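Local coordinates for salivary cystatin-L (Ixodes scapularis, PDB 4ZM8), which inhibits cysteine proteinases of the host, notably cathepsins L and S, and so dampens immune responses during tick feeding, at residues R60-V65 and T91-V96; L22-T27 and F40-E45; K64-T69 and A85-R90. All blocks are in the same frame, centred on the assembly; numbering follows the deposited sequence.

How the contacts relate
All three contacts use strand 39-68, at different points along it. Contact 2 sits near its start, where helix 17-32 packs on it. Contacts 1 and 3 lie on the other side of the chain's centre, where the same strand pairs with 90-99. They share K64 and V65, so contact 3 continues the strand pairing of contact 1 toward the connecting loop. The centres of contacts 1 and 2 are about 39 Å apart. Contact 2 is buried and rests on side-chain packing. Contact 1 is held by backbone hydrogen bonds, with one buried and one half-exposed face. Contact 3 is more open and adds a water. All three touch the second subunit.

Contact 1 of 3, residues R60-V65 and T91-V96; sequences RLTLKV and TCTTVV
L61 and L63 pair with T94 and C92 through four backbone hydrogen bonds. The strands are antiparallel, at 156° between their directions. L61 N donates to T94 O at 2.7 Å, and T94 N returns to L61 O at 3.2 Å. L63 N to C92 O and C92 N to L63 O both measure 2.9 Å. T62 with T93 is the non-hydrogen-bonded pair between them.

The buried face carries L61, L63, C92 and T94. On it, L61 CB lies 4.0 Å from T94 CG2. T94 OG1 is anti to its backbone N (chi1 -166°). This leaves CG2 between N and the carbonyl carbon, where it meets L61. The hydroxyl is satisfied by S107 O. At the far end of the pairing, V65 CG2 rests 4.0 Å from C92 SG, which is tied to C111 by a disulfide. F109 covers L63, V65, C92 and T94.

The other face is more open and only partly buried. It bears R60, T62, K64, T91, T93 and V95. T62 and T91 cross at an angle and meet methyl to methyl, CG2 to CG2 at 4.0 Å. R60 runs alongside T93, with its CG against T93 CG2. Its chain then bends at chi3, and NE forms a salt bridge with E50 of the second subunit. The same side chain makes a cation-pi contact with Y7 of that subunit.

The pairing belongs to the curved antiparallel sheet of the cystatin fold. Strand 39-68 lies beside 90-99, and 104-106 lies beyond, with V106 against T94 and V96. On the other edge, residues 60-64 pair with a strand of the second subunit. The sheet therefore runs on across the dimer interface.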
ATOM      1  N   ARG A  60      -6.522  10.656  -5.854  1.00 30.59           N
ATOM      2  CA  ARG A  60      -5.899  11.685  -5.043  1.00 36.11           C
ATOM      3  C   ARG A  60      -6.798  12.920  -5.018  1.00 39.44           C
ATOM      4  O   ARG A  60      -7.189  13.437  -6.067  1.00 39.38           O
ATOM      5  CB  ARG A  60      -4.514  12.034  -5.562  1.00 37.06           C
ATOM      6  CG  ARG A  60      -3.699  12.846  -4.586  1.00 36.39           C
ATOM      7  CD  ARG A  60      -2.218  12.660  -4.852  1.00 45.40           C
ATOM      8  NE  ARG A  60      -1.851  13.061  -6.208  1.00 47.57           N
ATOM      9  CZ  ARG A  60      -0.726  12.697  -6.822  1.00 47.07           C
ATOM     10  NH1 ARG A  60       0.149  11.906  -6.216  1.00 41.18           N
ATOM     11  NH2 ARG A  60      -0.488  13.114  -8.055  1.00 50.11           N
ATOM     12  N   LEU A  61      -7.132  13.387  -3.818  1.00 33.80           N
ATOM     13  CA  LEU A  61      -8.056  14.503  -3.684  1.00 29.01           C
ATOM     14  C   LEU A  61      -7.420  15.739  -3.065  1.00 30.01           C
ATOM     15  O   LEU A  61      -6.754  15.672  -2.025  1.00 31.54           O
ATOM     16  CB  LEU A  61      -9.266  14.080  -2.853  1.00 27.42           C
ATOM     17  CG  LEU A  61      -9.949  12.835  -3.424  1.00 32.84           C
ATOM     18  CD1 LEU A  61     -11.221  12.511  -2.675  1.00 28.90           C
ATOM     19  CD2 LEU A  61     -10.223  13.001  -4.901  1.00 29.90           C
ATOM     20  N   THR A  62      -7.614  16.882  -3.705  1.00 26.30           N
ATOM     21  CA  THR A  62      -7.308  18.115  -3.009  1.00 29.06           C
ATOM     22  C   THR A  62      -8.636  18.721  -2.576  1.00 30.70           C
ATOM     23  O   THR A  62      -9.560  18.871  -3.386  1.00 31.76           O
ATOM     24  CB  THR A  62      -6.493  19.090  -3.867  1.00 30.34           C
ATOM     25  OG1 THR A  62      -5.556  18.350  -4.657  1.00 36.13           O
ATOM     26  CG2 THR A  62      -5.727  20.063  -2.974  1.00 20.90           C
ATOM     27  N   LEU A  63      -8.737  19.034  -1.288  1.00 27.15           N
ATOM     28  CA  LEU A  63     -10.006  19.440  -0.707  1.00 29.66           C
ATOM     29  C   LEU A  63      -9.919  20.679   0.142  1.00 28.69           C
ATOM     30  O   LEU A  63      -8.914  20.916   0.807  1.00 30.68           O
ATOM     31  CB  LEU A  63     -10.580  18.322   0.166  1.00 29.56           C
ATOM     32  CG  LEU A  63     -10.837  16.990  -0.508  1.00 26.05           C
ATOM     33  CD1 LEU A  63     -11.422  16.041   0.507  1.00 24.65           C
ATOM     34  CD2 LEU A  63     -11.760  17.197  -1.699  1.00 26.72           C
ATOM     35  N   LYS A  64     -11.001  21.447   0.127  1.00 26.21           N
ATOM     36  CA  LYS A  64     -11.261  22.436   1.163  1.00 32.31           C
ATOM     37  C   LYS A  64     -12.125  21.763   2.228  1.00 31.18           C
ATOM     38  O   LYS A  64     -13.201  21.252   1.926  1.00 30.19           O
ATOM     39  CB  LYS A  64     -11.967  23.668   0.593  1.00 36.50           C
ATOM     40  CG  LYS A  64     -11.125  24.526  -0.318  1.00 31.34           C
ATOM     41  CD  LYS A  64     -10.034  25.233   0.459  1.00 37.96           C
ATOM     42  CE  LYS A  64      -9.141  26.035  -0.476  1.00 46.85           C
ATOM     43  NZ  LYS A  64      -9.940  26.839  -1.464  1.00 39.51           N
ATOM     44  N   VAL A  65     -11.648  21.753   3.464  1.00 31.26           N
ATOM     45  CA  VAL A  65     -12.325  21.048   4.543  1.00 30.45           C
ATOM     46  C   VAL A  65     -12.839  22.030   5.606  1.00 29.62           C
ATOM     47  O   VAL A  65     -12.200  23.037   5.890  1.00 32.82           O
ATOM     48  CB  VAL A  65     -11.366  20.002   5.156  1.00 30.49           C
ATOM     49  CG1 VAL A  65     -11.986  19.300   6.338  1.00 30.77           C
ATOM     50  CG2 VAL A  65     -11.004  18.993   4.108  1.00 32.71           C
ATOM     51  N   THR A  91      -6.913  23.383   3.339  1.00 41.29           N
ATOM     52  CA  THR A  91      -6.584  22.648   2.131  1.00 41.35           C
ATOM     53  C   THR A  91      -5.868  21.357   2.519  1.00 41.06           C
ATOM     54  O   THR A  91      -4.811  21.390   3.145  1.00 47.24           O
ATOM     55  CB  THR A  91      -5.725  23.498   1.177  1.00 40.07           C
ATOM     56  OG1 THR A  91      -6.472  24.658   0.781  1.00 46.44           O
ATOM     57  CG2 THR A  91      -5.380  22.712  -0.054  1.00 38.70           C
ATOM     58  N   CYS A  92      -6.471  20.228   2.159  1.00 38.70           N
ATOM     59  CA  CYS A  92      -6.023  18.908   2.602  1.00 37.74           C
ATOM     60  C   CYS A  92      -5.856  17.958   1.424  1.00 32.46           C
ATOM     61  O   CYS A  92      -6.633  17.995   0.472  1.00 28.12           O
ATOM     62  CB  CYS A  92      -7.025  18.308   3.603  1.00 40.37           C
ATOM     63  SG  CYS A  92      -7.115  19.113   5.229  1.00 46.60           S
ATOM     64  N   THR A  93      -4.855  17.092   1.488  1.00 34.94           N
ATOM     65  CA  THR A  93      -4.692  16.094   0.439  1.00 30.58           C
ATOM     66  C   THR A  93      -4.871  14.694   0.993  1.00 31.58           C
ATOM     67  O   THR A  93      -4.491  14.406   2.127  1.00 28.97           O
ATOM     68  CB  THR A  93      -3.313  16.186  -0.240  1.00 32.58           C
ATOM     69  OG1 THR A  93      -2.988  17.560  -0.492  1.00 33.65           O
ATOM     70  CG2 THR A  93      -3.332  15.432  -1.555  1.00 30.16           C
ATOM     71  N   THR A  94      -5.450  13.823   0.179  1.00 28.33           N
ATOM     72  CA  THR A  94      -5.688  12.459   0.591  1.00 29.07           C
ATOM     73  C   THR A  94      -5.828  11.566  -0.621  1.00 33.57           C
ATOM     74  O   THR A  94      -6.326  12.000  -1.666  1.00 32.12           O
ATOM     75  CB  THR A  94      -6.965  12.340   1.474  1.00 33.74           C
ATOM     76  OG1 THR A  94      -6.981  11.070   2.130  1.00 37.48           O
ATOM     77  CG2 THR A  94      -8.248  12.492   0.649  1.00 32.45           C
ATOM     78  N   VAL A  95      -5.385  10.317  -0.486  1.00 31.83           N
ATOM     79  CA  VAL A  95      -5.638   9.337  -1.527  1.00 30.73           C
ATOM     80  C   VAL A  95      -6.686   8.358  -1.046  1.00 32.75           C
ATOM     81  O   VAL A  95      -6.686   7.959   0.112  1.00 34.72           O
ATOM     82  CB  VAL A  95      -4.384   8.555  -1.930  1.00 33.63           C
ATOM     83  CG1 VAL A  95      -4.654   7.807  -3.232  1.00 34.23           C
ATOM     84  CG2 VAL A  95      -3.182   9.474  -2.059  1.00 30.61           C
ATOM     85  N   VAL A  96      -7.579   7.978  -1.949  1.00 31.01           N
ATOM     86  CA  VAL A  96      -8.619   7.022  -1.659  1.00 27.29           C
ATOM     87  C   VAL A  96      -8.552   5.907  -2.678  1.00 33.88           C
ATOM     88  O   VAL A  96      -8.886   6.099  -3.851  1.00 31.70           O
ATOM     89  CB  VAL A  96     -10.031   7.656  -1.698  1.00 35.92           C
ATOM     90  CG1 VAL A  96     -11.119   6.578  -1.559  1.00 32.86           C
ATOM     91  CG2 VAL A  96     -10.179   8.720  -0.629  1.00 30.44           C
TER

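Contact 2 of 3, residues L22-T27 and F40-E45; sequences LAHYAT and FDTVAE
A23 O receives two hydrogen bonds from T27 and also touches V43 CG2, at 3.5 Å, across the contact. One comes from T27 N. T27 OG1 donates to A23 O at 2.6 Å, from the opposite face of the carbonyl plane and tilted 23° from it. The T27 hydroxyl is thus folded back on its own helix. It lies beside the backbone N (chi1 -54°), which turns CG2 toward the strand. CG2 then sits 3.4 Å from D41 O and also touches D41 CB.

V43 fills the middle of the contact. Its CG2 lies over the centre of the H24 ring in a CH-pi contact, 3.8 Å from the centroid and 8° off the normal. The same methyl group touches A23 CB at 4.0 Å. T42 OG1 lies at the edge of the ring, near its plane and 3.3 Å from H24 CE1. The polar ends here look to the second subunit. Its Y76 OH hydrogen-bonds both H24 ND1 and T42 OG1, and its R90 forms a salt bridge with D41.

The helical segment 22-27 runs nearly antiparallel to strand 40-43; the axes of these short segments come within 7.5 Å. L22 and Y25 pack on Y59 and V106 of the second subunit. A long helix held in the curve of an antiparallel sheet is the cystatin fold, and partners from the other chain are consistent with a domain-swapped dimer.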
ATOM      1  N   LEU A  22      11.381 -14.338  -8.218  1.00 32.87           N
ATOM      2  CA  LEU A  22      10.820 -13.299  -7.369  1.00 35.87           C
ATOM      3  C   LEU A  22      11.337 -13.426  -5.953  1.00 34.46           C
ATOM      4  O   LEU A  22      11.499 -12.433  -5.247  1.00 30.31           O
ATOM      5  CB  LEU A  22       9.289 -13.350  -7.390  1.00 33.16           C
ATOM      6  CG  LEU A  22       8.677 -12.169  -8.158  1.00 42.65           C
ATOM      7  CD1 LEU A  22       9.467 -11.886  -9.422  1.00 43.83           C
ATOM      8  CD2 LEU A  22       7.214 -12.426  -8.497  1.00 37.65           C
ATOM      9  N   ALA A  23      11.607 -14.663  -5.549  1.00 39.26           N
ATOM     10  CA  ALA A  23      12.093 -14.933  -4.208  1.00 33.53           C
ATOM     11  C   ALA A  23      13.555 -14.491  -4.088  1.00 34.35           C
ATOM     12  O   ALA A  23      13.992 -14.018  -3.042  1.00 32.94           O
ATOM     13  CB  ALA A  23      11.930 -16.406  -3.878  1.00 25.32           C
ATOM     14  N   HIS A  24      14.309 -14.627  -5.169  1.00 34.57           N
ATOM     15  CA  HIS A  24      15.681 -14.152  -5.146  1.00 33.29           C
ATOM     16  C   HIS A  24      15.708 -12.631  -5.174  1.00 29.60           C
ATOM     17  O   HIS A  24      16.397 -12.013  -4.368  1.00 28.08           O
ATOM     18  CB  HIS A  24      16.482 -14.743  -6.302  1.00 28.66           C
ATOM     19  CG  HIS A  24      17.033 -16.101  -6.009  1.00 31.92           C
ATOM     20  ND1 HIS A  24      18.118 -16.300  -5.183  1.00 31.85           N
ATOM     21  CD2 HIS A  24      16.642 -17.332  -6.415  1.00 30.41           C
ATOM     22  CE1 HIS A  24      18.375 -17.594  -5.098  1.00 26.49           C
ATOM     23  NE2 HIS A  24      17.495 -18.241  -5.841  1.00 25.73           N
ATOM     24  N   TYR A  25      14.946 -12.034  -6.086  1.00 29.95           N
ATOM     25  CA  TYR A  25      14.804 -10.583  -6.106  1.00 29.92           C
ATOM     26  C   TYR A  25      14.425 -10.016  -4.745  1.00 30.17           C
ATOM     27  O   TYR A  25      15.048  -9.070  -4.269  1.00 29.97           O
ATOM     28  CB  TYR A  25      13.764 -10.134  -7.124  1.00 30.80           C
ATOM     29  CG  TYR A  25      13.499  -8.654  -6.996  1.00 39.72           C
ATOM     30  CD1 TYR A  25      14.422  -7.722  -7.470  1.00 41.31           C
ATOM     31  CD2 TYR A  25      12.351  -8.178  -6.372  1.00 38.57           C
ATOM     32  CE1 TYR A  25      14.199  -6.357  -7.337  1.00 44.25           C
ATOM     33  CE2 TYR A  25      12.124  -6.814  -6.231  1.00 42.01           C
ATOM     34  CZ  TYR A  25      13.050  -5.907  -6.715  1.00 44.06           C
ATOM     35  OH  TYR A  25      12.831  -4.547  -6.584  1.00 48.61           O
ATOM     36  N   ALA A  26      13.402 -10.591  -4.124  1.00 27.18           N
ATOM     37  CA  ALA A  26      12.961 -10.136  -2.814  1.00 29.95           C
ATOM     38  C   ALA A  26      14.040 -10.281  -1.747  1.00 29.52           C
ATOM     39  O   ALA A  26      14.243  -9.378  -0.952  1.00 31.13           O
ATOM     40  CB  ALA A  26      11.710 -10.895  -2.386  1.00 33.81           C
ATOM     41  N   THR A  27      14.717 -11.426  -1.725  1.00 32.25           N
ATOM     42  CA  THR A  27      15.705 -11.724  -0.686  1.00 29.28           C
ATOM     43  C   THR A  27      16.974 -10.892  -0.807  1.00 31.86           C
ATOM     44  O   THR A  27      17.483 -10.371   0.189  1.00 31.56           O
ATOM     45  CB  THR A  27      16.120 -13.201  -0.701  1.00 25.43           C
ATOM     46  OG1 THR A  27      14.955 -14.031  -0.613  1.00 32.09           O
ATOM     47  CG2 THR A  27      17.003 -13.488   0.477  1.00 24.91           C
ATOM     48  N   PHE A  40      24.913 -11.019   1.346  1.00 25.56           N
ATOM     49  CA  PHE A  40      23.526 -11.202   0.927  1.00 26.99           C
ATOM     50  C   PHE A  40      22.928 -12.428   1.599  1.00 25.73           C
ATOM     51  O   PHE A  40      23.634 -13.413   1.857  1.00 27.35           O
ATOM     52  CB  PHE A  40      23.408 -11.368  -0.589  1.00 27.89           C
ATOM     53  CG  PHE A  40      23.768 -10.147  -1.356  1.00 29.29           C
ATOM     54  CD1 PHE A  40      22.879  -9.098  -1.460  1.00 29.93           C
ATOM     55  CD2 PHE A  40      25.001 -10.043  -1.974  1.00 29.98           C
ATOM     56  CE1 PHE A  40      23.215  -7.970  -2.165  1.00 30.85           C
ATOM     57  CE2 PHE A  40      25.340  -8.917  -2.679  1.00 29.16           C
ATOM     58  CZ  PHE A  40      24.444  -7.882  -2.774  1.00 30.04           C
ATOM     59  N   ASP A  41      21.638 -12.356   1.904  1.00 25.71           N
ATOM     60  CA  ASP A  41      20.848 -13.545   2.193  1.00 23.21           C
ATOM     61  C   ASP A  41      20.439 -14.106   0.853  1.00 22.87           C
ATOM     62  O   ASP A  41      20.375 -13.366  -0.132  1.00 25.56           O
ATOM     63  CB  ASP A  41      19.610 -13.226   3.021  1.00 25.42           C
ATOM     64  CG  ASP A  41      19.903 -13.094   4.489  1.00 27.70           C
ATOM     65  OD1 ASP A  41      21.031 -13.461   4.901  1.00 29.80           O
ATOM     66  OD2 ASP A  41      18.995 -12.638   5.225  1.00 23.83           O
ATOM     67  N   THR A  42      20.162 -15.398   0.798  1.00 19.71           N
ATOM     68  CA  THR A  42      19.658 -15.967  -0.444  1.00 22.73           C
ATOM     69  C   THR A  42      18.538 -16.973  -0.174  1.00 20.69           C
ATOM     70  O   THR A  42      18.079 -17.144   0.959  1.00 20.41           O
ATOM     71  CB  THR A  42      20.784 -16.627  -1.263  1.00 23.46           C
ATOM     72  OG1 THR A  42      20.343 -16.838  -2.610  1.00 19.36           O
ATOM     73  CG2 THR A  42      21.200 -17.953  -0.633  1.00 25.03           C
ATOM     74  N   VAL A  43      18.063 -17.608  -1.229  1.00 18.84           N
ATOM     75  CA  VAL A  43      17.009 -18.580  -1.058  1.00 23.05           C
ATOM     76  C   VAL A  43      17.578 -19.990  -0.864  1.00 24.41           C
ATOM     77  O   VAL A  43      18.236 -20.540  -1.751  1.00 26.99           O
ATOM     78  CB  VAL A  43      16.070 -18.550  -2.244  1.00 26.00           C
ATOM     79  CG1 VAL A  43      14.883 -19.488  -2.019  1.00 21.85           C
ATOM     80  CG2 VAL A  43      15.608 -17.114  -2.489  1.00 31.00           C
ATOM     81  N   ALA A  44      17.358 -20.543   0.320  1.00 24.58           N
ATOM     82  CA  ALA A  44      17.537 -21.971   0.537  1.00 28.55           C
ATOM     83  C   ALA A  44      16.343 -22.702  -0.081  1.00 30.34           C
ATOM     84  O   ALA A  44      16.529 -23.593  -0.906  1.00 31.71           O
ATOM     85  CB  ALA A  44      17.662 -22.293   2.021  1.00 25.88           C
ATOM     86  N   GLU A  45      15.123 -22.296   0.286  1.00 29.15           N
ATOM     87  CA  GLU A  45      13.928 -22.929  -0.262  1.00 26.71           C
ATOM     88  C   GLU A  45      12.681 -22.086  -0.323  1.00 25.92           C
ATOM     89  O   GLU A  45      12.317 -21.429   0.643  1.00 26.93           O
ATOM     90  CB  GLU A  45      13.584 -24.179   0.532  1.00 31.06           C
ATOM     91  CG  GLU A  45      12.444 -24.932  -0.081  1.00 32.21           C
ATOM     92  CD  GLU A  45      12.394 -26.352   0.394  1.00 42.08           C
ATOM     93  OE1 GLU A  45      13.096 -27.188  -0.214  1.00 36.78           O
ATOM     94  OE2 GLU A  45      11.667 -26.624   1.379  1.00 46.74           O
TER

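Contact 3 of 3, residues K64-T69 and A85-R90; sequences KVAEST and ADAAHR
V65 and R90 form an antiparallel pair between neighbouring strands of the cystatin sheet, close to the long loop that joins them. This pair is hydrogen-bonded in both directions. V65 N donates to R90 O at 2.8 Å, and R90 N to V65 O at 2.9 Å. The carbonyl V65 O also receives a CA-H contact from H89 CA at 3.2 Å.

Past this pair the chains diverge and a water takes over. It accepts from E67 N at 2.6 Å and donates to A88 O at 2.7 Å. The water therefore satisfies an amide and a carbonyl that do not meet directly. Backbone pairing of E67 with K84 follows farther along the loop. The carboxylate atom E67 OE2 has a long, weak ion pair with K84, and S68 OG bonds to F40 O of the second subunit.

Small side chains pack beside the water. A87 CB meets A66 CB at 4.2 Å and also touches E67 CB. A66 CB lies 3.7 Å from H89 ND1.

The guanidinium of R90 is held from outside this pair of strands, by a salt bridge to D41 of the second subunit. That carboxylate would be expected to offset its positive charge. The R90 side chain, bent at chi2 (143°), comes back over V65. There V65 CG1 sits 3.8 Å above the guanidinium plane, offset toward its rim and nearest to NH1.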
ATOM      1  N   LYS A  64     -11.001  21.447   0.127  1.00 26.21           N
ATOM      2  CA  LYS A  64     -11.261  22.436   1.163  1.00 32.31           C
ATOM      3  C   LYS A  64     -12.125  21.763   2.228  1.00 31.18           C
ATOM      4  O   LYS A  64     -13.201  21.252   1.926  1.00 30.19           O
ATOM      5  CB  LYS A  64     -11.967  23.668   0.593  1.00 36.50           C
ATOM      6  CG  LYS A  64     -11.125  24.526  -0.318  1.00 31.34           C
ATOM      7  CD  LYS A  64     -10.034  25.233   0.459  1.00 37.96           C
ATOM      8  CE  LYS A  64      -9.141  26.035  -0.476  1.00 46.85           C
ATOM      9  NZ  LYS A  64      -9.940  26.839  -1.464  1.00 39.51           N
ATOM     10  N   VAL A  65     -11.648  21.753   3.464  1.00 31.26           N
ATOM     11  CA  VAL A  65     -12.325  21.048   4.543  1.00 30.45           C
ATOM     12  C   VAL A  65     -12.839  22.030   5.606  1.00 29.62           C
ATOM     13  O   VAL A  65     -12.200  23.037   5.890  1.00 32.82           O
ATOM     14  CB  VAL A  65     -11.366  20.002   5.156  1.00 30.49           C
ATOM     15  CG1 VAL A  65     -11.986  19.300   6.338  1.00 30.77           C
ATOM     16  CG2 VAL A  65     -11.004  18.993   4.108  1.00 32.71           C
ATOM     17  N   ALA A  66     -14.005  21.747   6.173  1.00 32.51           N
ATOM     18  CA  ALA A  66     -14.592  22.599   7.209  1.00 28.57           C
ATOM     19  C   ALA A  66     -15.419  21.793   8.221  1.00 31.13           C
ATOM     20  O   ALA A  66     -16.078  20.807   7.850  1.00 28.09           O
ATOM     21  CB  ALA A  66     -15.450  23.673   6.570  1.00 26.73           C
ATOM     22  N   GLU A  67     -15.367  22.212   9.492  1.00 27.66           N
ATOM     23  CA  GLU A  67     -16.159  21.603  10.563  1.00 26.78           C
ATOM     24  C   GLU A  67     -17.628  21.609  10.130  1.00 26.81           C
ATOM     25  O   GLU A  67     -18.109  22.599   9.578  1.00 25.60           O
ATOM     26  CB  GLU A  67     -15.942  22.355  11.892  1.00 29.13           C
ATOM     27  CG  GLU A  67     -16.658  21.772  13.138  1.00 32.30           C
ATOM     28  CD  GLU A  67     -16.228  22.420  14.473  1.00 39.02           C
ATOM     29  OE1 GLU A  67     -16.783  22.052  15.535  1.00 36.03           O
ATOM     30  OE2 GLU A  67     -15.335  23.296  14.471  1.00 49.47           O
ATOM     31  N   SER A  68     -18.331  20.497  10.323  1.00 26.49           N
ATOM     32  CA  SER A  68     -19.730  20.418   9.881  1.00 29.76           C
ATOM     33  C   SER A  68     -20.704  20.651  11.022  1.00 26.86           C
ATOM     34  O   SER A  68     -20.320  20.802  12.183  1.00 27.88           O
ATOM     35  CB  SER A  68     -20.039  19.068   9.250  1.00 26.98           C
ATOM     36  OG  SER A  68     -19.928  18.056  10.226  1.00 29.03           O
ATOM     37  N   THR A  69     -21.979  20.680  10.688  1.00 24.91           N
ATOM     38  CA  THR A  69     -22.988  20.930  11.709  1.00 31.88           C
ATOM     39  C   THR A  69     -23.232  19.698  12.605  1.00 32.30           C
ATOM     40  O   THR A  69     -23.744  19.831  13.717  1.00 29.60           O
ATOM     41  CB  THR A  69     -24.299  21.372  11.066  1.00 25.54           C
ATOM     42  OG1 THR A  69     -24.659  20.433  10.046  1.00 31.10           O
ATOM     43  CG2 THR A  69     -24.127  22.738  10.435  1.00 19.89           C
ATOM     44  N   ALA A  85     -20.867  27.845   8.498  1.00 25.30           N
ATOM     45  CA  ALA A  85     -20.655  29.183   7.956  1.00 21.80           C
ATOM     46  C   ALA A  85     -19.389  29.904   8.419  1.00 24.55           C
ATOM     47  O   ALA A  85     -18.744  30.572   7.604  1.00 24.02           O
ATOM     48  CB  ALA A  85     -21.887  30.074   8.268  1.00 24.04           C
ATOM     49  N   ASP A  86     -19.039  29.831   9.704  1.00 22.83           N
ATOM     50  CA  ASP A  86     -17.834  30.545  10.152  1.00 27.07           C
ATOM     51  C   ASP A  86     -16.625  29.627  10.384  1.00 28.18           C
ATOM     52  O   ASP A  86     -15.606  30.053  10.923  1.00 38.10           O
ATOM     53  CB  ASP A  86     -18.116  31.379  11.417  1.00 26.02           C
ATOM     54  CG  ASP A  86     -18.548  30.542  12.620  1.00 32.61           C
ATOM     55  OD1 ASP A  86     -17.913  29.513  12.923  1.00 35.87           O
ATOM     56  OD2 ASP A  86     -19.534  30.936  13.289  1.00 39.45           O
ATOM     57  N   ALA A  87     -16.722  28.376   9.962  1.00 27.78           N
ATOM     58  CA  ALA A  87     -15.610  27.458  10.144  1.00 27.32           C
ATOM     59  C   ALA A  87     -14.490  27.753   9.150  1.00 28.45           C
ATOM     60  O   ALA A  87     -14.722  27.927   7.950  1.00 25.56           O
ATOM     61  CB  ALA A  87     -16.082  26.027  10.015  1.00 25.15           C
ATOM     62  N   ALA A  88     -13.272  27.828   9.670  1.00 31.18           N
ATOM     63  CA  ALA A  88     -12.085  27.991   8.840  1.00 27.78           C
ATOM     64  C   ALA A  88     -11.921  26.813   7.884  1.00 28.45           C
ATOM     65  O   ALA A  88     -12.068  25.666   8.281  1.00 31.25           O
ATOM     66  CB  ALA A  88     -10.852  28.137   9.710  1.00 26.36           C
ATOM     67  N   HIS A  89     -11.631  27.107   6.620  1.00 31.42           N
ATOM     68  CA  HIS A  89     -11.388  26.080   5.617  1.00 28.85           C
ATOM     69  C   HIS A  89      -9.911  25.660   5.635  1.00 36.87           C
ATOM     70  O   HIS A  89      -9.031  26.503   5.821  1.00 36.47           O
ATOM     71  CB  HIS A  89     -11.768  26.589   4.221  1.00 29.34           C
ATOM     72  CG  HIS A  89     -13.219  26.956   4.063  1.00 31.60           C
ATOM     73  ND1 HIS A  89     -14.143  26.852   5.082  1.00 31.64           N
ATOM     74  CD2 HIS A  89     -13.904  27.413   2.988  1.00 24.81           C
ATOM     75  CE1 HIS A  89     -15.330  27.224   4.640  1.00 23.30           C
ATOM     76  NE2 HIS A  89     -15.212  27.568   3.372  1.00 20.39           N
ATOM     77  N   ARG A  90      -9.630  24.372   5.450  1.00 35.54           N
ATOM     78  CA  ARG A  90      -8.245  23.937   5.284  1.00 35.81           C
ATOM     79  C   ARG A  90      -8.059  23.177   3.972  1.00 36.64           C
ATOM     80  O   ARG A  90      -8.932  22.428   3.535  1.00 31.49           O
ATOM     81  CB  ARG A  90      -7.803  23.054   6.444  1.00 34.81           C
ATOM     82  CG  ARG A  90      -8.669  23.190   7.641  1.00 40.85           C
ATOM     83  CD  ARG A  90      -8.811  21.845   8.290  1.00 41.19           C
ATOM     84  NE  ARG A  90      -9.970  21.826   9.158  1.00 41.92           N
ATOM     85  CZ  ARG A  90     -10.441  20.728   9.731  1.00 48.85           C
ATOM     86  NH1 ARG A  90      -9.821  19.568   9.534  1.00 42.16           N
ATOM     87  NH2 ARG A  90     -11.520  20.802  10.512  1.00 50.23           N
TER
HETATM   88  O   HOH W   1     -13.293  23.725   9.752  1.00 23.41           O